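Local atomic coordinates of lysozyme (Penaeus vannamei, PDB entry 6UKC), a protein that probably hydrolyses the beta-1,4 linkages of bacterial peptidoglycan and of chitodextrins, as a C-type lysozyme of glycosyl hydrolase family 22 acting in innate immunity. Residues K28-I33 against R92-I97; N46-R49 against T53-G56; K63-S68 against K72-I77; R103-G106 against Y111-W114. All coordinates share one frame; numbering follows the deposited sequence.

Interaction 1. Residues K28-I33 against R92-I97; sequences KNWVCI and RCAETI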
loop_
_atom_site.group_PDB
_atom_site.type_symbol
_atom_site.label_atom_id
_atom_site.label_comp_id
_atom_site.label_asym_id
_atom_site.label_seq_id
_atom_site.Cartn_x
_atom_site.Cartn_y
_atom_site.Cartn_z
ATOM N N LYS A 28 8.400 7.342 2.867
ATOM C CA LYS A 28 9.271 6.276 3.450
ATOM C C LYS A 28 8.388 5.107 3.905
ATOM O O LYS A 28 8.804 3.931 3.733
ATOM C CB LYS A 28 10.153 6.821 4.578
ATOM C CG LYS A 28 9.429 7.274 5.836
ATOM C CD LYS A 28 10.329 8.099 6.718
ATOM C CE LYS A 28 9.828 8.244 8.138
ATOM N NZ LYS A 28 10.745 9.136 8.899
ATOM N N ASN A 29 7.196 5.411 4.427
ATOM C CA ASN A 29 6.253 4.374 4.914
ATOM C C ASN A 29 5.663 3.624 3.710
ATOM O O ASN A 29 5.568 2.383 3.794
ATOM C CB ASN A 29 5.209 4.958 5.863
ATOM C CG ASN A 29 5.746 5.124 7.272
ATOM O OD1 ASN A 29 6.132 4.147 7.891
ATOM N ND2 ASN A 29 5.839 6.352 7.764
ATOM N N TRP A 30 5.241 4.309 2.639
ATOM C CA TRP A 30 4.569 3.580 1.528
ATOM C C TRP A 30 5.618 2.731 0.788
ATOM O O TRP A 30 5.319 1.552 0.451
ATOM C CB TRP A 30 3.771 4.515 0.594
ATOM C CG TRP A 30 2.524 5.098 1.191
ATOM C CD1 TRP A 30 2.175 6.421 1.182
ATOM C CD2 TRP A 30 1.428 4.402 1.831
ATOM N NE1 TRP A 30 0.960 6.604 1.795
ATOM C CE2 TRP A 30 0.475 5.386 2.208
ATOM C CE3 TRP A 30 1.153 3.061 2.138
ATOM C CZ2 TRP A 30 -0.710 5.071 2.868
ATOM C CZ3 TRP A 30 -0.011 2.749 2.810
ATOM C CH2 TRP A 30 -0.936 3.739 3.155
ATOM N N VAL A 31 6.821 3.265 0.567
ATOM C CA VAL A 31 7.907 2.498 -0.122
ATOM C C VAL A 31 8.181 1.185 0.643
ATOM O O VAL A 31 8.237 0.065 0.009
ATOM C CB VAL A 31 9.171 3.364 -0.259
ATOM C CG1 VAL A 31 10.378 2.558 -0.703
ATOM C CG2 VAL A 31 8.939 4.547 -1.200
ATOM N N CYS A 32 8.373 1.291 1.958
ATOM C CA CYS A 32 8.697 0.133 2.826
ATOM C C CYS A 32 7.565 -0.906 2.719
ATOM O O CYS A 32 7.885 -2.139 2.516
ATOM C CB CYS A 32 8.912 0.546 4.273
ATOM S SG CYS A 32 9.571 -0.812 5.267
ATOM N N ILE A 33 6.312 -0.444 2.868
ATOM C CA ILE A 33 5.113 -1.329 2.834
ATOM C C ILE A 33 5.055 -2.012 1.469
ATOM O O ILE A 33 4.922 -3.262 1.477
ATOM C CB ILE A 33 3.818 -0.587 3.195
ATOM C CG1 ILE A 33 3.835 -0.206 4.676
ATOM C CG2 ILE A 33 2.591 -1.428 2.847
ATOM C CD1 ILE A 33 2.825 0.856 5.035
ATOM N N ARG A 92 -5.039 6.066 -3.215
ATOM C CA ARG A 92 -6.268 6.658 -2.634
ATOM C C ARG A 92 -6.830 5.663 -1.603
ATOM O O ARG A 92 -7.116 6.081 -0.450
ATOM C CB ARG A 92 -7.253 7.045 -3.736
ATOM C CG ARG A 92 -8.451 7.849 -3.247
ATOM C CD ARG A 92 -9.328 8.313 -4.409
ATOM N NE ARG A 92 -8.619 9.336 -5.172
ATOM C CZ ARG A 92 -8.442 9.343 -6.498
ATOM N NH1 ARG A 92 -8.985 8.411 -7.263
ATOM N NH2 ARG A 92 -7.764 10.321 -7.070
ATOM N N CYS A 93 -6.896 4.372 -1.956
ATOM C CA CYS A 93 -7.523 3.346 -1.086
ATOM C C CYS A 93 -6.617 3.023 0.119
ATOM O O CYS A 93 -7.151 2.836 1.274
ATOM C CB CYS A 93 -7.881 2.099 -1.880
ATOM S SG CYS A 93 -8.696 0.834 -0.877
ATOM N N ALA A 94 -5.298 2.977 -0.083
ATOM C CA ALA A 94 -4.343 2.768 1.038
ATOM C C ALA A 94 -4.502 3.929 2.037
ATOM O O ALA A 94 -4.582 3.675 3.247
ATOM C CB ALA A 94 -2.917 2.600 0.533
ATOM N N GLU A 95 -4.629 5.169 1.571
ATOM C CA GLU A 95 -4.785 6.319 2.506
ATOM C C GLU A 95 -6.086 6.193 3.300
ATOM O O GLU A 95 -6.109 6.669 4.453
ATOM C CB GLU A 95 -4.775 7.632 1.739
ATOM C CG GLU A 95 -3.393 7.945 1.203
ATOM C CD GLU A 95 -3.297 9.221 0.393
ATOM O OE1 GLU A 95 -2.206 9.794 0.333
ATOM O OE2 GLU A 95 -4.316 9.614 -0.183
ATOM N N THR A 96 -7.150 5.664 2.687
ATOM C CA THR A 96 -8.431 5.359 3.384
ATOM C C THR A 96 -8.229 4.235 4.414
ATOM O O THR A 96 -8.820 4.329 5.533
ATOM C CB THR A 96 -9.520 4.957 2.384
ATOM O OG1 THR A 96 -9.694 6.105 1.568
ATOM C CG2 THR A 96 -10.833 4.559 3.030
ATOM N N ILE A 97 -7.494 3.177 4.038
ATOM C CA ILE A 97 -7.181 2.063 4.988
ATOM C C ILE A 97 -6.411 2.651 6.182
ATOM O O ILE A 97 -6.819 2.393 7.334
ATOM C CB ILE A 97 -6.419 0.926 4.288
ATOM C CG1 ILE A 97 -7.317 0.223 3.262
ATOM C CG2 ILE A 97 -5.823 -0.055 5.299
ATOM C CD1 ILE A 97 -6.586 -0.723 2.369
HETATM O O HOH W 1 -0.252 9.297 1.726
#
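W30 reaches from helix 24-38 to helix 88-105 and sets the far end of its six-membered ring on A94. The touching atom is W30 CH2, 3.5 Å from A94 CB, with CZ3 close behind; the methyl meets the ring obliquely. The CA atoms of W30 and A94 stay 9.0 Å apart, so the indole itself spans the gap between the backbones. Its CG stands anti to the carbonyl carbon (chi1 -71°), which carries the ring out toward the other helix. W30 CZ2 runs on past the next residue, 4.3 Å from E95 CG.

The pyrrole edge is held by a water lying in the indole plane. W30 NE1 donates to this water over 3.0 Å, and the water in turn donates to E95 OE1. The apolar end of the ring is thus packed on alanine while its N-H is satisfied through a bridge to a carboxylate. Other aromatics box in the indole: Y111 and W114 meet it edge-to-face, and F58 comes at an angle. L16 of helix 9-20 touches it too. The result is an aromatic cluster at the centre of the alpha-helical domain, as expected of the C-type lysozyme fold.

Interaction 2. Residues N46-R49 against T53-G56; sequences NRNR and TDYG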
loop_
_atom_site.group_PDB
_atom_site.type_symbol
_atom_site.label_atom_id
_atom_site.label_comp_id
_atom_site.label_asym_id
_atom_site.label_seq_id
_atom_site.Cartn_x
_atom_site.Cartn_y
_atom_site.Cartn_z
ATOM N N ASN A 46 -2.796 -12.386 -4.303
ATOM C CA ASN A 46 -2.665 -13.558 -3.402
ATOM C C ASN A 46 -4.053 -14.008 -2.966
ATOM O O ASN A 46 -4.801 -13.215 -2.329
ATOM C CB ASN A 46 -1.742 -13.277 -2.218
ATOM C CG ASN A 46 -0.285 -13.432 -2.603
ATOM O OD1 ASN A 46 0.254 -14.542 -2.627
ATOM N ND2 ASN A 46 0.350 -12.321 -2.944
ATOM N N ARG A 47 -4.370 -15.248 -3.315
ATOM C CA ARG A 47 -5.686 -15.858 -3.048
ATOM C C ARG A 47 -5.550 -16.624 -1.747
ATOM O O ARG A 47 -4.853 -17.633 -1.756
ATOM C CB ARG A 47 -6.136 -16.695 -4.245
ATOM C CG ARG A 47 -6.367 -15.836 -5.477
ATOM C CD ARG A 47 -6.958 -16.531 -6.686
ATOM N NE ARG A 47 -7.044 -15.538 -7.753
ATOM C CZ ARG A 47 -6.081 -15.265 -8.627
ATOM N NH1 ARG A 47 -4.944 -15.939 -8.608
ATOM N NH2 ARG A 47 -6.270 -14.325 -9.537
ATOM N N ASN A 48 -6.202 -16.139 -0.696
ATOM C CA ASN A 48 -6.052 -16.672 0.676
ATOM C C ASN A 48 -6.980 -17.866 0.901
ATOM O O ASN A 48 -7.863 -18.113 0.057
ATOM C CB ASN A 48 -6.264 -15.543 1.676
ATOM C CG ASN A 48 -5.267 -14.448 1.376
ATOM O OD1 ASN A 48 -4.124 -14.752 1.026
ATOM N ND2 ASN A 48 -5.709 -13.201 1.408
ATOM N N ARG A 49 -6.761 -18.559 2.023
ATOM C CA ARG A 49 -7.509 -19.768 2.454
ATOM C C ARG A 49 -8.935 -19.411 2.874
ATOM O O ARG A 49 -9.785 -20.304 2.878
ATOM C CB ARG A 49 -6.772 -20.424 3.622
ATOM C CG ARG A 49 -5.506 -21.126 3.172
ATOM C CD ARG A 49 -5.728 -22.591 2.819
ATOM N NE ARG A 49 -4.412 -23.179 2.621
ATOM C CZ ARG A 49 -3.494 -23.310 3.572
ATOM N NH1 ARG A 49 -3.748 -22.935 4.818
ATOM N NH2 ARG A 49 -2.317 -23.822 3.266
ATOM N N THR A 53 -8.991 -12.207 -1.352
ATOM C CA THR A 53 -7.863 -11.978 -2.284
ATOM C C THR A 53 -7.200 -10.664 -1.886
ATOM O O THR A 53 -7.938 -9.706 -1.536
ATOM C CB THR A 53 -8.328 -11.991 -3.748
ATOM O OG1 THR A 53 -8.839 -13.306 -3.983
ATOM C CG2 THR A 53 -7.230 -11.670 -4.739
ATOM N N ASP A 54 -5.867 -10.643 -1.931
ATOM C CA ASP A 54 -5.062 -9.406 -1.742
ATOM C C ASP A 54 -4.661 -8.901 -3.137
ATOM O O ASP A 54 -4.224 -9.750 -3.966
ATOM C CB ASP A 54 -3.909 -9.727 -0.792
ATOM C CG ASP A 54 -4.376 -10.165 0.586
ATOM O OD1 ASP A 54 -5.338 -9.542 1.090
ATOM O OD2 ASP A 54 -3.796 -11.128 1.139
ATOM N N TYR A 55 -4.808 -7.595 -3.401
ATOM C CA TYR A 55 -4.635 -7.008 -4.754
ATOM C C TYR A 55 -3.578 -5.893 -4.792
ATOM O O TYR A 55 -3.595 -4.947 -3.973
ATOM C CB TYR A 55 -5.965 -6.433 -5.256
ATOM C CG TYR A 55 -7.047 -7.438 -5.563
ATOM C CD1 TYR A 55 -7.923 -7.883 -4.575
ATOM C CD2 TYR A 55 -7.204 -7.938 -6.850
ATOM C CE1 TYR A 55 -8.941 -8.780 -4.869
ATOM C CE2 TYR A 55 -8.208 -8.845 -7.158
ATOM C CZ TYR A 55 -9.097 -9.241 -6.171
ATOM O OH TYR A 55 -10.071 -10.144 -6.473
ATOM N N GLY A 56 -2.712 -5.966 -5.803
ATOM C CA GLY A 56 -1.815 -4.875 -6.222
ATOM C C GLY A 56 -0.607 -4.692 -5.317
ATOM O O GLY A 56 -0.343 -5.543 -4.469
HETATM O O HOH W 2 -9.020 -14.138 -6.706
#
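A beta hairpin of the small sheet in this lysozyme is built here, strand 45-47 running antiparallel to strand 53-55. N46 and D54 form its hydrogen-bonded pair. The N46 amide donates to D54 O over 3.0 Å, and D54 N returns a straighter bond to N46 O of 2.8 Å, with 169° at the hydrogen. N46 O also has the CA-H of T53 pointing at it, CA at 3.3 Å, so this one carbonyl is approached twice.

R47 and T53 follow as the non-hydrogen-bonded pair. Their side chains lie next to each other and point the same way, R47 CG 3.8 Å from T53 OG1. A water bridges the polar atoms further out, accepting from R47 NE and bonded to T53 OG1. T53 CG2 sits over one face of the Y55 ring, offset toward the rim.

On the face of the sheet carrying N46 and D54, N61 ND2 of strand 60-61 bonds D54 OD1, and Q59, in the loop just before that strand, accepts from N46 ND2 through OE1. The remaining carboxylate oxygen of D54 is used by N48, where the chain has left the strand. The two side chains cross at about a right angle, and N48 ND2 donates within its own amide plane to D54 OD2, 2.8 Å away, reaching it from above the carboxylate plane, 59° out.

Interaction 3. Residues K63-S68 against K72-I77; sequences KYWCGS and KNVCKI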
loop_
_atom_site.group_PDB
_atom_site.type_symbol
_atom_site.label_atom_id
_atom_site.label_comp_id
_atom_site.label_asym_id
_atom_site.label_seq_id
_atom_site.Cartn_x
_atom_site.Cartn_y
_atom_site.Cartn_z
ATOM N N LYS A 63 -12.141 -8.473 1.251
ATOM C CA LYS A 63 -13.136 -8.718 2.333
ATOM C C LYS A 63 -13.714 -7.384 2.833
ATOM O O LYS A 63 -14.904 -7.415 3.208
ATOM C CB LYS A 63 -12.589 -9.536 3.511
ATOM C CG LYS A 63 -13.602 -9.733 4.640
ATOM C CD LYS A 63 -13.521 -11.045 5.416
ATOM C CE LYS A 63 -14.187 -12.188 4.674
ATOM N NZ LYS A 63 -14.816 -13.189 5.580
ATOM N N TYR A 64 -12.934 -6.280 2.855
ATOM C CA TYR A 64 -13.338 -4.974 3.468
ATOM C C TYR A 64 -13.269 -3.797 2.480
ATOM O O TYR A 64 -14.094 -2.880 2.564
ATOM C CB TYR A 64 -12.450 -4.667 4.684
ATOM C CG TYR A 64 -12.279 -5.835 5.624
ATOM C CD1 TYR A 64 -13.320 -6.251 6.450
ATOM C CD2 TYR A 64 -11.094 -6.562 5.649
ATOM C CE1 TYR A 64 -13.179 -7.341 7.296
ATOM C CE2 TYR A 64 -10.937 -7.656 6.492
ATOM C CZ TYR A 64 -11.983 -8.043 7.316
ATOM O OH TYR A 64 -11.831 -9.106 8.148
ATOM N N TRP A 65 -12.293 -3.790 1.578
ATOM C CA TRP A 65 -11.702 -2.548 1.016
ATOM C C TRP A 65 -12.135 -2.320 -0.428
ATOM O O TRP A 65 -12.495 -1.169 -0.754
ATOM C CB TRP A 65 -10.175 -2.575 1.155
ATOM C CG TRP A 65 -9.724 -2.711 2.579
ATOM C CD1 TRP A 65 -9.014 -3.745 3.113
ATOM C CD2 TRP A 65 -9.997 -1.817 3.676
ATOM N NE1 TRP A 65 -8.786 -3.534 4.448
ATOM C CE2 TRP A 65 -9.385 -2.363 4.823
ATOM C CE3 TRP A 65 -10.678 -0.608 3.801
ATOM C CZ2 TRP A 65 -9.463 -1.758 6.074
ATOM C CZ3 TRP A 65 -10.726 0.006 5.030
ATOM C CH2 TRP A 65 -10.137 -0.563 6.150
ATOM N N CYS A 66 -12.144 -3.360 -1.259
ATOM C CA CYS A 66 -12.604 -3.265 -2.672
ATOM C C CYS A 66 -13.588 -4.394 -3.006
ATOM O O CYS A 66 -13.626 -5.395 -2.252
ATOM C CB CYS A 66 -11.416 -3.317 -3.618
ATOM S SG CYS A 66 -10.476 -4.837 -3.380
ATOM N N GLY A 67 -14.329 -4.221 -4.110
ATOM C CA GLY A 67 -15.085 -5.295 -4.779
ATOM C C GLY A 67 -16.515 -5.388 -4.274
ATOM O O GLY A 67 -16.684 -5.856 -3.143
ATOM N N SER A 68 -17.493 -4.967 -5.090
ATOM C CA SER A 68 -18.969 -5.043 -4.857
ATOM C C SER A 68 -19.428 -6.460 -4.472
ATOM O O SER A 68 -20.305 -6.584 -3.598
ATOM C CB SER A 68 -19.721 -4.593 -6.091
ATOM O OG SER A 68 -19.755 -3.178 -6.171
ATOM N N LYS A 72 -17.252 -6.420 2.076
ATOM C CA LYS A 72 -17.598 -4.979 1.953
ATOM C C LYS A 72 -16.695 -4.332 0.889
ATOM O O LYS A 72 -15.800 -5.010 0.352
ATOM C CB LYS A 72 -17.468 -4.258 3.305
ATOM C CG LYS A 72 -18.280 -4.847 4.451
ATOM C CD LYS A 72 -19.760 -4.604 4.328
ATOM C CE LYS A 72 -20.556 -5.258 5.438
ATOM N NZ LYS A 72 -22.005 -5.361 5.121
ATOM N N ASN A 73 -16.936 -3.045 0.632
ATOM C CA ASN A 73 -16.274 -2.219 -0.410
ATOM C C ASN A 73 -16.020 -0.810 0.159
ATOM O O ASN A 73 -16.511 0.172 -0.436
ATOM C CB ASN A 73 -17.132 -2.215 -1.684
ATOM C CG ASN A 73 -16.389 -1.734 -2.913
ATOM O OD1 ASN A 73 -15.193 -1.459 -2.856
ATOM N ND2 ASN A 73 -17.081 -1.637 -4.032
ATOM N N VAL A 74 -15.267 -0.688 1.258
ATOM C CA VAL A 74 -15.112 0.640 1.932
ATOM C C VAL A 74 -14.543 1.657 0.934
ATOM O O VAL A 74 -15.016 2.797 0.913
ATOM C CB VAL A 74 -14.281 0.559 3.220
ATOM C CG1 VAL A 74 -13.845 1.934 3.705
ATOM C CG2 VAL A 74 -15.053 -0.161 4.319
ATOM N N CYS A 75 -13.607 1.256 0.082
ATOM C CA CYS A 75 -12.941 2.170 -0.887
ATOM C C CYS A 75 -13.829 2.428 -2.107
ATOM O O CYS A 75 -13.430 3.288 -2.952
ATOM C CB CYS A 75 -11.590 1.622 -1.322
ATOM S SG CYS A 75 -10.340 1.725 -0.022
ATOM N N LYS A 76 -14.960 1.710 -2.197
ATOM C CA LYS A 76 -16.000 1.903 -3.241
ATOM C C LYS A 76 -15.342 1.805 -4.613
ATOM O O LYS A 76 -15.498 2.728 -5.420
ATOM C CB LYS A 76 -16.735 3.230 -3.009
ATOM C CG LYS A 76 -17.664 3.189 -1.800
ATOM C CD LYS A 76 -18.825 2.190 -1.947
ATOM C CE LYS A 76 -19.122 1.344 -0.712
ATOM N NZ LYS A 76 -19.905 2.080 0.310
ATOM N N ILE A 77 -14.611 0.719 -4.830
ATOM C CA ILE A 77 -13.782 0.507 -6.042
ATOM C C ILE A 77 -13.766 -0.991 -6.350
ATOM O O ILE A 77 -13.717 -1.818 -5.424
ATOM C CB ILE A 77 -12.382 1.125 -5.812
ATOM C CG1 ILE A 77 -11.653 1.403 -7.123
ATOM C CG2 ILE A 77 -11.524 0.276 -4.881
ATOM C CD1 ILE A 77 -12.128 2.640 -7.816
#
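Four backbone hydrogen bonds tie 63-68 to 72-77, though neither segment is regular strand. K72 N bonds K63 O, coming from well above the carbonyl plane. The next two lie in the carbonyl plane: V74 N to Y64 O at 2.8 Å, nearly straight at 171°, and C75 N to W65 O, also 2.8 Å. Further on the direction reverses, G67 N donating to I77 O.

Among the polar side chains N73 does the most. With its CG anti to the backbone N (chi1 -164°), the amide swings in over the turn that runs from N73 to K76. N73 OD1 accepts from I77 N at 3.0 Å and also lies 3.2 Å from C66 CA.

Apolar contacts flank this frame. W65 and V74 lie side by side, pointing the same way, with W65 CE3 3.8 Å from V74 CB. C66 CB rests against I77 CG2, again at 3.8 Å. W65 also packs on I97 of helix 88-105.

Two disulfides leave the contact, C66 to C79 and C75 to C93. A long loop with little regular structure is therefore held together by backbone hydrogen bonds, buttressed by an asparagine amide and tied covalently to helix 88-105, consistent with a surface loop of restricted mobility.

Interaction 4. Residues R103-G106 against Y111-W114; sequences RFRG and YSAW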
loop_
_atom_site.group_PDB
_atom_site.type_symbol
_atom_site.label_atom_id
_atom_site.label_comp_id
_atom_site.label_asym_id
_atom_site.label_seq_id
_atom_site.Cartn_x
_atom_site.Cartn_y
_atom_site.Cartn_z
ATOM N N ARG A 103 -8.310 5.820 12.929
ATOM C CA ARG A 103 -9.616 6.147 13.558
ATOM C C ARG A 103 -9.879 5.204 14.734
ATOM O O ARG A 103 -10.042 5.719 15.850
ATOM C CB ARG A 103 -10.720 6.104 12.497
ATOM C CG ARG A 103 -12.146 6.033 13.022
ATOM C CD ARG A 103 -13.007 7.167 12.499
ATOM N NE ARG A 103 -12.682 8.390 13.229
ATOM C CZ ARG A 103 -13.220 9.590 13.021
ATOM N NH1 ARG A 103 -14.142 9.767 12.083
ATOM N NH2 ARG A 103 -12.826 10.615 13.761
ATOM N N PHE A 104 -9.879 3.885 14.503
ATOM C CA PHE A 104 -10.216 2.844 15.513
ATOM C C PHE A 104 -9.029 2.508 16.431
ATOM O O PHE A 104 -9.276 2.142 17.579
ATOM C CB PHE A 104 -10.761 1.602 14.812
ATOM C CG PHE A 104 -12.169 1.807 14.321
ATOM C CD1 PHE A 104 -13.242 1.699 15.198
ATOM C CD2 PHE A 104 -12.422 2.177 13.005
ATOM C CE1 PHE A 104 -14.537 1.924 14.758
ATOM C CE2 PHE A 104 -13.718 2.413 12.573
ATOM C CZ PHE A 104 -14.771 2.278 13.447
ATOM N N ARG A 105 -7.787 2.613 15.962
ATOM C CA ARG A 105 -6.604 2.039 16.657
ATOM C C ARG A 105 -5.920 3.127 17.501
ATOM O O ARG A 105 -5.386 2.801 18.567
ATOM C CB ARG A 105 -5.665 1.387 15.633
ATOM C CG ARG A 105 -5.108 0.044 16.080
ATOM C CD ARG A 105 -5.922 -1.151 15.630
ATOM N NE ARG A 105 -5.336 -1.661 14.398
ATOM C CZ ARG A 105 -5.207 -2.944 14.038
ATOM N NH1 ARG A 105 -5.633 -3.934 14.811
ATOM N NH2 ARG A 105 -4.636 -3.227 12.878
ATOM N N GLY A 106 -5.925 4.374 17.047
ATOM C CA GLY A 106 -5.332 5.497 17.791
ATOM C C GLY A 106 -4.335 6.237 16.930
ATOM O O GLY A 106 -3.894 5.661 15.888
ATOM N N TYR A 111 -0.801 2.598 9.784
ATOM C CA TYR A 111 -0.131 1.617 8.890
ATOM C C TYR A 111 -0.176 0.202 9.477
ATOM O O TYR A 111 0.200 -0.724 8.746
ATOM C CB TYR A 111 1.300 2.043 8.598
ATOM C CG TYR A 111 1.429 3.355 7.876
ATOM C CD1 TYR A 111 1.122 3.470 6.529
ATOM C CD2 TYR A 111 1.940 4.469 8.515
ATOM C CE1 TYR A 111 1.276 4.667 5.845
ATOM C CE2 TYR A 111 2.096 5.674 7.844
ATOM C CZ TYR A 111 1.768 5.775 6.503
ATOM O OH TYR A 111 1.955 6.967 5.843
ATOM N N SER A 112 -0.632 0.036 10.723
ATOM C CA SER A 112 -0.659 -1.270 11.431
ATOM C C SER A 112 -1.674 -2.221 10.778
ATOM O O SER A 112 -1.661 -3.400 11.136
ATOM C CB SER A 112 -0.881 -1.105 12.913
ATOM O OG SER A 112 -2.211 -0.723 13.210
ATOM N N ALA A 113 -2.456 -1.757 9.791
ATOM C CA ALA A 113 -3.378 -2.573 8.960
ATOM C C ALA A 113 -2.589 -3.509 8.033
ATOM O O ALA A 113 -3.188 -4.490 7.540
ATOM C CB ALA A 113 -4.295 -1.685 8.160
ATOM N N TRP A 114 -1.295 -3.241 7.824
ATOM C CA TRP A 114 -0.409 -4.042 6.933
ATOM C C TRP A 114 0.500 -4.969 7.747
ATOM O O TRP A 114 1.254 -4.462 8.605
ATOM C CB TRP A 114 0.421 -3.119 6.042
ATOM C CG TRP A 114 -0.346 -2.588 4.875
ATOM C CD1 TRP A 114 -0.462 -3.174 3.647
ATOM C CD2 TRP A 114 -1.101 -1.368 4.819
ATOM N NE1 TRP A 114 -1.246 -2.404 2.837
ATOM C CE2 TRP A 114 -1.634 -1.282 3.519
ATOM C CE3 TRP A 114 -1.350 -0.328 5.717
ATOM C CZ2 TRP A 114 -2.424 -0.211 3.112
ATOM C CZ3 TRP A 114 -2.128 0.729 5.312
ATOM C CH2 TRP A 114 -2.653 0.786 4.024
#
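R105 closes helix 88-105 and faces S112, their CA atoms 8.6 Å apart across a short connection. G106 is the first residue to leave the helix, with a positive phi of 126° and psi of 163°, backbone angles at which a CB would collide with R105 O, a conformation open to glycine. On the other side residues 111-113 have helical backbone angles, and W114 N bonds Y111 O at 3.1 Å. W114 then takes the N-cap position of helix 115-121.

The contact between them is light and rests on one arginine. R105 bends at both chi2 (93°) and chi3, folding its guanidinium across to the hydroxyl of S112 instead of stretching away into solvent. R105 NE and NH2 both come to 3.5 Å from S112 OG, and R105 NH2 is also 3.5 Å from S112 O, which it meets obliquely. At these lengths the approach is loose. A113 N lies at the guanidinium edge, near its plane, 4.1 Å from R105 NH2.

S112 has firmer partners of its own. Its OG bonds the carbonyl of K109, and its carbonyl oxygen accepts from N118 ND2 in the following helix. This serine thus ties the connecting loop to helix 115-121, with the arginine lying over it at the surface.

Behind this exposed layer, S112 and A113 pack on T101 of helix 88-105. Y111 and W114 turn inward, Y111 touching N29 and I33 of helix 24-38 and W114 packing on I33, E37 and I97, so the segment 111-114 lies between those two helices.

How the interactions relate
Along the chain interaction 1 closes the widest loop, and interactions 2 and 3 lie inside it in series; interaction 4 follows. Interactions 1 and 4 share helix 88-105, their centres about 12 Å apart, and meet through packing between the helix pair of the first and the 111-114 segment of the second. Interaction 3 joins interaction 1 through the C75-C93 disulfide. Interaction 2 touches interaction 3 through Y55 and C66, while its centre is about 17 Å from that of interaction 1. The helical core is thus linked, step by step, to the long loop and then to the hairpin of the beta region, the two-part architecture of C-type lysozymes.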